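Local coordinates for protein probable glucarate dehydratase (Mycobacterium smegmatis str. MC2 155, PDB 3VDG) that probably dehydrates glucarate or a related acid sugar, as expected of an enolase-superfamily lyase with a metal site in its barrel domain, at residues 74-78 with 79-83; 127-131 with 132-136. All coordinates share one frame; numbering follows the deposited sequence.

Interaction 1 (74-78 with 79-83); sequences ETYAD and TVHLE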
ATOM      1  N   GLU A  74      11.112  17.101  -6.451  1.00 22.21           N
ATOM      2  CA  GLU A  74      10.867  17.956  -7.617  1.00 19.13           C
ATOM      3  C   GLU A  74       9.383  17.955  -7.887  1.00 21.67           C
ATOM      4  O   GLU A  74       8.721  16.910  -7.782  1.00 20.63           O
ATOM      5  CB  GLU A  74      11.616  17.422  -8.846  1.00 17.14           C
ATOM      6  CG  GLU A  74      11.421  18.251 -10.120  1.00 20.70           C
ATOM      7  CD  GLU A  74      12.021  17.579 -11.353  1.00 30.57           C
ATOM      8  OE1 GLU A  74      13.028  16.844 -11.233  1.00 22.35           O
ATOM      9  OE2 GLU A  74      11.496  17.794 -12.466  1.00 24.20           O
ATOM     10  N   THR A  75       8.848  19.124  -8.229  1.00 20.08           N
ATOM     11  CA  THR A  75       7.409  19.256  -8.420  1.00 18.70           C
ATOM     12  C   THR A  75       7.127  20.401  -9.401  1.00 20.83           C
ATOM     13  O   THR A  75       8.060  20.941 -10.021  1.00 20.17           O
ATOM     14  CB  THR A  75       6.743  19.505  -7.040  1.00 23.14           C
ATOM     15  OG1 THR A  75       5.317  19.595  -7.177  1.00 23.41           O
ATOM     16  CG2 THR A  75       7.269  20.781  -6.429  1.00 15.42           C
ATOM     17  N   TYR A  76       5.861  20.766  -9.550  1.00 20.97           N
ATOM     18  CA  TYR A  76       5.461  21.894 -10.415  1.00 20.62           C
ATOM     19  C   TYR A  76       5.910  23.227  -9.819  1.00 25.31           C
ATOM     20  O   TYR A  76       6.321  23.286  -8.663  1.00 22.40           O
ATOM     21  CB  TYR A  76       3.922  21.890 -10.588  1.00 25.75           C
ATOM     22  CG  TYR A  76       3.365  20.483 -10.756  1.00 19.76           C
ATOM     23  CD1 TYR A  76       3.561  19.780 -11.949  1.00 22.08           C
ATOM     24  CD2 TYR A  76       2.689  19.845  -9.708  1.00 26.27           C
ATOM     25  CE1 TYR A  76       3.082  18.467 -12.111  1.00 22.85           C
ATOM     26  CE2 TYR A  76       2.214  18.535  -9.846  1.00 27.55           C
ATOM     27  CZ  TYR A  76       2.410  17.854 -11.047  1.00 24.81           C
ATOM     28  OH  TYR A  76       1.948  16.565 -11.205  1.00 27.50           O
ATOM     29  N   ALA A  77       5.791  24.311 -10.587  1.00 23.75           N
ATOM     30  CA  ALA A  77       6.207  25.630 -10.093  1.00 23.86           C
ATOM     31  C   ALA A  77       5.208  26.754 -10.319  1.00 32.41           C
ATOM     32  O   ALA A  77       5.586  27.926 -10.278  1.00 29.49           O
ATOM     33  CB  ALA A  77       7.553  26.022 -10.681  1.00 18.66           C
ATOM     34  N   ASP A  78       3.942  26.427 -10.546  1.00 24.45           N
ATOM     35  CA  ASP A  78       2.932  27.492 -10.616  1.00 25.32           C
ATOM     36  C   ASP A  78       2.954  28.355  -9.351  1.00 29.82           C
ATOM     37  O   ASP A  78       3.273  27.874  -8.274  1.00 24.96           O
ATOM     38  CB  ASP A  78       1.529  26.918 -10.831  1.00 25.08           C
ATOM     39  CG  ASP A  78       1.319  26.363 -12.248  1.00 42.67           C
ATOM     40  OD1 ASP A  78       2.299  26.210 -13.021  1.00 36.46           O
ATOM     41  OD2 ASP A  78       0.150  26.069 -12.588  1.00 37.31           O
ATOM     42  N   THR A  79       2.588  29.629  -9.485  1.00 30.49           N
ATOM     43  CA  THR A  79       2.548  30.575  -8.360  1.00 28.75           C
ATOM     44  C   THR A  79       1.900  30.047  -7.074  1.00 25.10           C
ATOM     45  O   THR A  79       2.496  30.075  -5.993  1.00 26.84           O
ATOM     46  CB  THR A  79       1.811  31.864  -8.784  1.00 34.57           C
ATOM     47  OG1 THR A  79       2.514  32.449  -9.887  1.00 32.16           O
ATOM     48  CG2 THR A  79       1.743  32.860  -7.634  1.00 33.79           C
ATOM     49  N   VAL A  80       0.665  29.586  -7.185  1.00 20.72           N
ATOM     50  CA  VAL A  80      -0.075  29.147  -6.000  1.00 23.21           C
ATOM     51  C   VAL A  80       0.576  27.890  -5.386  1.00 25.10           C
ATOM     52  O   VAL A  80       0.583  27.713  -4.172  1.00 21.85           O
ATOM     53  CB  VAL A  80      -1.557  28.907  -6.347  1.00 27.73           C
ATOM     54  CG1 VAL A  80      -1.679  27.894  -7.479  1.00 45.23           C
ATOM     55  CG2 VAL A  80      -2.331  28.429  -5.128  1.00 36.49           C
ATOM     56  N   HIS A  81       1.141  27.023  -6.226  1.00 21.63           N
ATOM     57  CA  HIS A  81       1.843  25.835  -5.727  1.00 25.81           C
ATOM     58  C   HIS A  81       3.080  26.215  -4.941  1.00 23.93           C
ATOM     59  O   HIS A  81       3.357  25.637  -3.902  1.00 22.58           O
ATOM     60  CB  HIS A  81       2.205  24.898  -6.895  1.00 21.10           C
ATOM     61  CG  HIS A  81       2.610  23.495  -6.467  1.00 18.89           C
ATOM     62  ND1 HIS A  81       1.805  22.693  -5.747  1.00 21.31           N
ATOM     63  CD2 HIS A  81       3.766  22.748  -6.741  1.00 19.20           C
ATOM     64  CE1 HIS A  81       2.417  21.496  -5.542  1.00 19.77           C
ATOM     65  NE2 HIS A  81       3.621  21.538  -6.146  1.00 19.86           N
ATOM     66  N   LEU A  82       3.851  27.186  -5.425  1.00 20.63           N
ATOM     67  CA  LEU A  82       5.026  27.665  -4.676  1.00 22.58           C
ATOM     68  C   LEU A  82       4.675  28.178  -3.275  1.00 27.41           C
ATOM     69  O   LEU A  82       5.414  27.940  -2.300  1.00 25.16           O
ATOM     70  CB  LEU A  82       5.762  28.765  -5.450  1.00 27.15           C
ATOM     71  CG  LEU A  82       6.435  28.344  -6.752  1.00 27.64           C
ATOM     72  CD1 LEU A  82       7.137  29.547  -7.364  1.00 29.55           C
ATOM     73  CD2 LEU A  82       7.432  27.216  -6.508  1.00 21.42           C
ATOM     74  N   GLU A  83       3.570  28.900  -3.177  1.00 24.58           N
ATOM     75  CA  GLU A  83       3.061  29.367  -1.882  1.00 25.00           C
ATOM     76  C   GLU A  83       2.678  28.197  -0.994  1.00 27.19           C
ATOM     77  O   GLU A  83       2.945  28.208   0.210  1.00 25.34           O
ATOM     78  CB  GLU A  83       1.816  30.241  -2.068  1.00 28.07           C
ATOM     79  CG  GLU A  83       2.072  31.519  -2.850  1.00 38.03           C
ATOM     80  CD  GLU A  83       0.799  32.289  -3.159  1.00 67.50           C
ATOM     81  OE1 GLU A  83      -0.303  31.816  -2.800  1.00 49.63           O
ATOM     82  OE2 GLU A  83       0.901  33.375  -3.768  1.00 61.22           O
TER

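Interaction 2 (127-131 with 132-136); sequences TSASV and VDRVF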
ATOM      1  N   THR A 127      -7.634  18.368 -13.619  1.00 51.61           N
ATOM      2  CA  THR A 127      -8.098  19.252 -12.549  1.00 61.70           C
ATOM      3  C   THR A 127      -8.683  18.565 -11.294  1.00 72.28           C
ATOM      4  O   THR A 127      -9.189  19.239 -10.405  1.00 54.34           O
ATOM      5  CB  THR A 127      -9.098  20.318 -13.080  1.00 88.23           C
ATOM      6  OG1 THR A 127     -10.331  19.694 -13.472  1.00 48.75           O
ATOM      7  CG2 THR A 127      -8.503  21.082 -14.272  1.00 57.05           C
ATOM      8  N   SER A 128      -8.605  17.243 -11.192  1.00 36.94           N
ATOM      9  CA  SER A 128      -9.221  16.579 -10.047  0.50 39.88           C
ATOM     10  C   SER A 128      -8.236  15.920  -9.072  1.00 37.08           C
ATOM     11  O   SER A 128      -8.642  15.140  -8.216  1.00 34.43           O
ATOM     12  CB  SER A 128     -10.290  15.575 -10.511  0.50 51.04           C
ATOM     13  OG  SER A 128      -9.767  14.614 -11.415  0.50 31.34           O
ATOM     14  N   ALA A 129      -6.944  16.239  -9.181  1.00 38.30           N
ATOM     15  CA  ALA A 129      -5.959  15.622  -8.268  1.00 33.70           C
ATOM     16  C   ALA A 129      -5.977  16.276  -6.884  1.00 32.39           C
ATOM     17  O   ALA A 129      -6.319  17.450  -6.751  1.00 31.47           O
ATOM     18  CB  ALA A 129      -4.555  15.645  -8.864  1.00 28.22           C
ATOM     19  N   SER A 130      -5.633  15.507  -5.859  1.00 27.04           N
ATOM     20  CA  SER A 130      -5.591  16.001  -4.478  1.00 29.42           C
ATOM     21  C   SER A 130      -4.554  17.107  -4.332  1.00 35.54           C
ATOM     22  O   SER A 130      -3.413  16.977  -4.805  1.00 26.26           O
ATOM     23  CB  SER A 130      -5.257  14.852  -3.520  1.00 34.02           C
ATOM     24  OG  SER A 130      -4.692  15.314  -2.296  1.00 29.48           O
ATOM     25  N   VAL A 131      -4.947  18.216  -3.710  1.00 28.09           N
ATOM     26  CA  VAL A 131      -3.994  19.292  -3.465  1.00 26.76           C
ATOM     27  C   VAL A 131      -2.966  18.875  -2.410  1.00 18.96           C
ATOM     28  O   VAL A 131      -1.780  19.165  -2.551  1.00 24.99           O
ATOM     29  CB  VAL A 131      -4.679  20.594  -3.016  1.00 34.61           C
ATOM     30  CG1 VAL A 131      -3.624  21.617  -2.601  1.00 25.27           C
ATOM     31  CG2 VAL A 131      -5.524  21.152  -4.153  1.00 35.18           C
ATOM     32  N   VAL A 132      -3.415  18.191  -1.365  1.00 20.24           N
ATOM     33  CA  VAL A 132      -2.510  17.758  -0.311  1.00 25.92           C
ATOM     34  C   VAL A 132      -1.451  16.822  -0.905  1.00 27.79           C
ATOM     35  O   VAL A 132      -0.250  16.957  -0.654  1.00 23.92           O
ATOM     36  CB  VAL A 132      -3.265  17.074   0.833  1.00 26.68           C
ATOM     37  CG1 VAL A 132      -2.300  16.367   1.777  1.00 26.70           C
ATOM     38  CG2 VAL A 132      -4.085  18.113   1.598  1.00 28.88           C
ATOM     39  N   ASP A 133      -1.893  15.882  -1.726  1.00 18.54           N
ATOM     40  CA  ASP A 133      -0.927  14.943  -2.328  1.00 19.99           C
ATOM     41  C   ASP A 133       0.112  15.600  -3.238  1.00 20.63           C
ATOM     42  O   ASP A 133       1.274  15.213  -3.207  1.00 23.38           O
ATOM     43  CB  ASP A 133      -1.637  13.751  -2.979  1.00 25.11           C
ATOM     44  CG  ASP A 133      -2.141  12.730  -1.935  1.00 36.84           C
ATOM     45  OD1 ASP A 133      -1.486  12.548  -0.876  1.00 30.63           O
ATOM     46  OD2 ASP A 133      -3.193  12.095  -2.164  1.00 30.71           O
ATOM     47  N   ARG A 134      -0.295  16.584  -4.042  1.00 19.31           N
ATOM     48  CA  ARG A 134       0.645  17.309  -4.893  1.00 19.50           C
ATOM     49  C   ARG A 134       1.670  18.083  -4.064  1.00 22.06           C
ATOM     50  O   ARG A 134       2.831  18.194  -4.457  1.00 19.27           O
ATOM     51  CB  ARG A 134      -0.103  18.271  -5.830  1.00 22.10           C
ATOM     52  CG  ARG A 134      -0.644  17.598  -7.084  1.00 35.61           C
ATOM     53  CD  ARG A 134      -1.403  18.594  -7.950  1.00 33.53           C
ATOM     54  NE  ARG A 134      -2.690  18.910  -7.341  1.00 40.46           N
ATOM     55  CZ  ARG A 134      -3.582  19.742  -7.867  1.00 69.97           C
ATOM     56  NH1 ARG A 134      -3.338  20.361  -9.026  1.00 39.42           N
ATOM     57  NH2 ARG A 134      -4.728  19.944  -7.235  1.00 38.83           N
ATOM     58  N   VAL A 135       1.238  18.625  -2.924  1.00 21.42           N
ATOM     59  CA  VAL A 135       2.150  19.407  -2.068  1.00 20.90           C
ATOM     60  C   VAL A 135       3.069  18.502  -1.248  1.00 19.68           C
ATOM     61  O   VAL A 135       4.248  18.766  -1.133  1.00 21.36           O
ATOM     62  CB  VAL A 135       1.371  20.378  -1.164  1.00 21.50           C
ATOM     63  CG1 VAL A 135       2.329  21.121  -0.238  1.00 20.12           C
ATOM     64  CG2 VAL A 135       0.572  21.359  -2.035  1.00 18.61           C
ATOM     65  N   PHE A 136       2.515  17.402  -0.737  1.00 18.86           N
ATOM     66  CA  PHE A 136       3.255  16.432   0.077  1.00 19.93           C
ATOM     67  C   PHE A 136       4.300  15.707  -0.760  1.00 22.15           C
ATOM     68  O   PHE A 136       5.424  15.473  -0.313  1.00 20.16           O
ATOM     69  CB  PHE A 136       2.242  15.443   0.681  1.00 16.50           C
ATOM     70  CG  PHE A 136       2.844  14.226   1.355  1.00 19.90           C
ATOM     71  CD1 PHE A 136       3.755  14.349   2.398  1.00 19.07           C
ATOM     72  CD2 PHE A 136       2.422  12.945   0.992  1.00 19.13           C
ATOM     73  CE1 PHE A 136       4.276  13.220   3.028  1.00 22.63           C
ATOM     74  CE2 PHE A 136       2.937  11.818   1.614  1.00 19.25           C
ATOM     75  CZ  PHE A 136       3.865  11.954   2.641  1.00 22.35           C
TER

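Interaction 1 (74-78 with 79-83)
His81 donates from NE2 to the hydroxyl of Thr75, with 2.8 Å between NE2 and OG1, and the oxygen lies 18° out of the imidazole plane. Thr75 suits the place because the trans torsion (chi1 -178°) sets OG1 within bonding distance of His81 NE2, and its CG2 lies 3.7 Å from the same NE2. The second hydrogen bond is main-chain: Leu82 N to Asp78 O, 3.0 Å, the first-turn bond of helix 79-92.

Among flat groups, the Tyr76 ring stands obliquely to the imidazole, their planes at 58°, with Tyr76 CD2 over one imidazole face. The carbonyl oxygen Tyr76 O lies in the imidazole plane, 3.2 Å from His81 CD2; this buried oxygen has no hydrogen-bond partner in the model, so the polarised C-H probably eases its burial.

Apolar packing is slight: Leu82 CG and CD1 lie beside Ala77 O, and Ala77 CB lightly touches Leu82 CD2 at 4.3 Å.

Asp78 occupies the N-cap position, yet its carboxylate makes no capping bond; it accepts instead from the backbone of Gly121 and Arg425. The whole is a strand-to-helix turn, leaving the three-stranded antiparallel sheet for the helical part of the enolase-type N-terminal domain.

Interaction 2 (127-131 with 132-136)
Ser130 O is gripped twice by Arg134, once by its backbone and once by its side chain. Arg134 N donates at 3.2 Å to Ser130 O, the usual bond of a first helical turn. The longer bond, 3.3 Å from Arg134 NE to Ser130 O, is nearly straight at the hydrogen (165°), but NE stands above the carbonyl plane, 57° out of it, and the two donors reach the oxygen from opposite faces. The oxygen itself lies close to the guanidinium plane. A bend at chi3 (-73°) folds the arginine back along its own helix start to make this possible. Ala129 CB then sits over one face of the guanidinium, toward its rim, where a methyl fits without competing for the polar edge, while Val131 CG2 approaches Arg134 NH2 obliquely at 3.4 Å.

Ser130 also provides the N-cap of helix 131-151. Its OG, roughly trans to its own backbone N, accepts from Asp133 N at 2.9 Å, and serine is apt because its short hydroxyl can replace a missing carbonyl. The same OG is hydrogen-bonded to Asp114, whose other carboxylate oxygen meets Val132 N. Asp133 turns its carboxylate to Arg104 and Arg325.

On another side of the turn, Val131 CG1 and Val135 CG2 pack at 4.2 Å, one helical turn apart, and Val135 also touches His81 and Ala88 of helix 79-92.

Chemically, the N-H groups of the first turn are satisfied from two sources: Ser130 OG and Asp114 accept from them, and the aspartate's negative charge would probably favour the positive end of the helix dipole. The guanidinium is held by Ser130 O, and Asp118 adds a weak, long ion pair to NH2 that may help to balance its charge.

Interaction 1 closes before interaction 2 opens along the chain, and their centres lie 11 Å apart on the same side of the chain's centre. The first joins strand 70-75 to helix 79-92; the second leads from the loop after helix 100-111 into helix 131-151. The two turns pack directly: His81 CE1, on helix 79-92, comes within 3.5 Å of Arg134 O, and Tyr76 CE2, in the turn before that helix, lies 4.1 Å from Arg134 CG. Both also face helix 317-320, since Tyr76, Ala129 and Arg134 touch Tyr319. The side chains of Tyr76 and Ala129 lie about 12 and 13 Å from the sodium ion, so these turns probably belong to the side of the N-terminal region that faces the barrel.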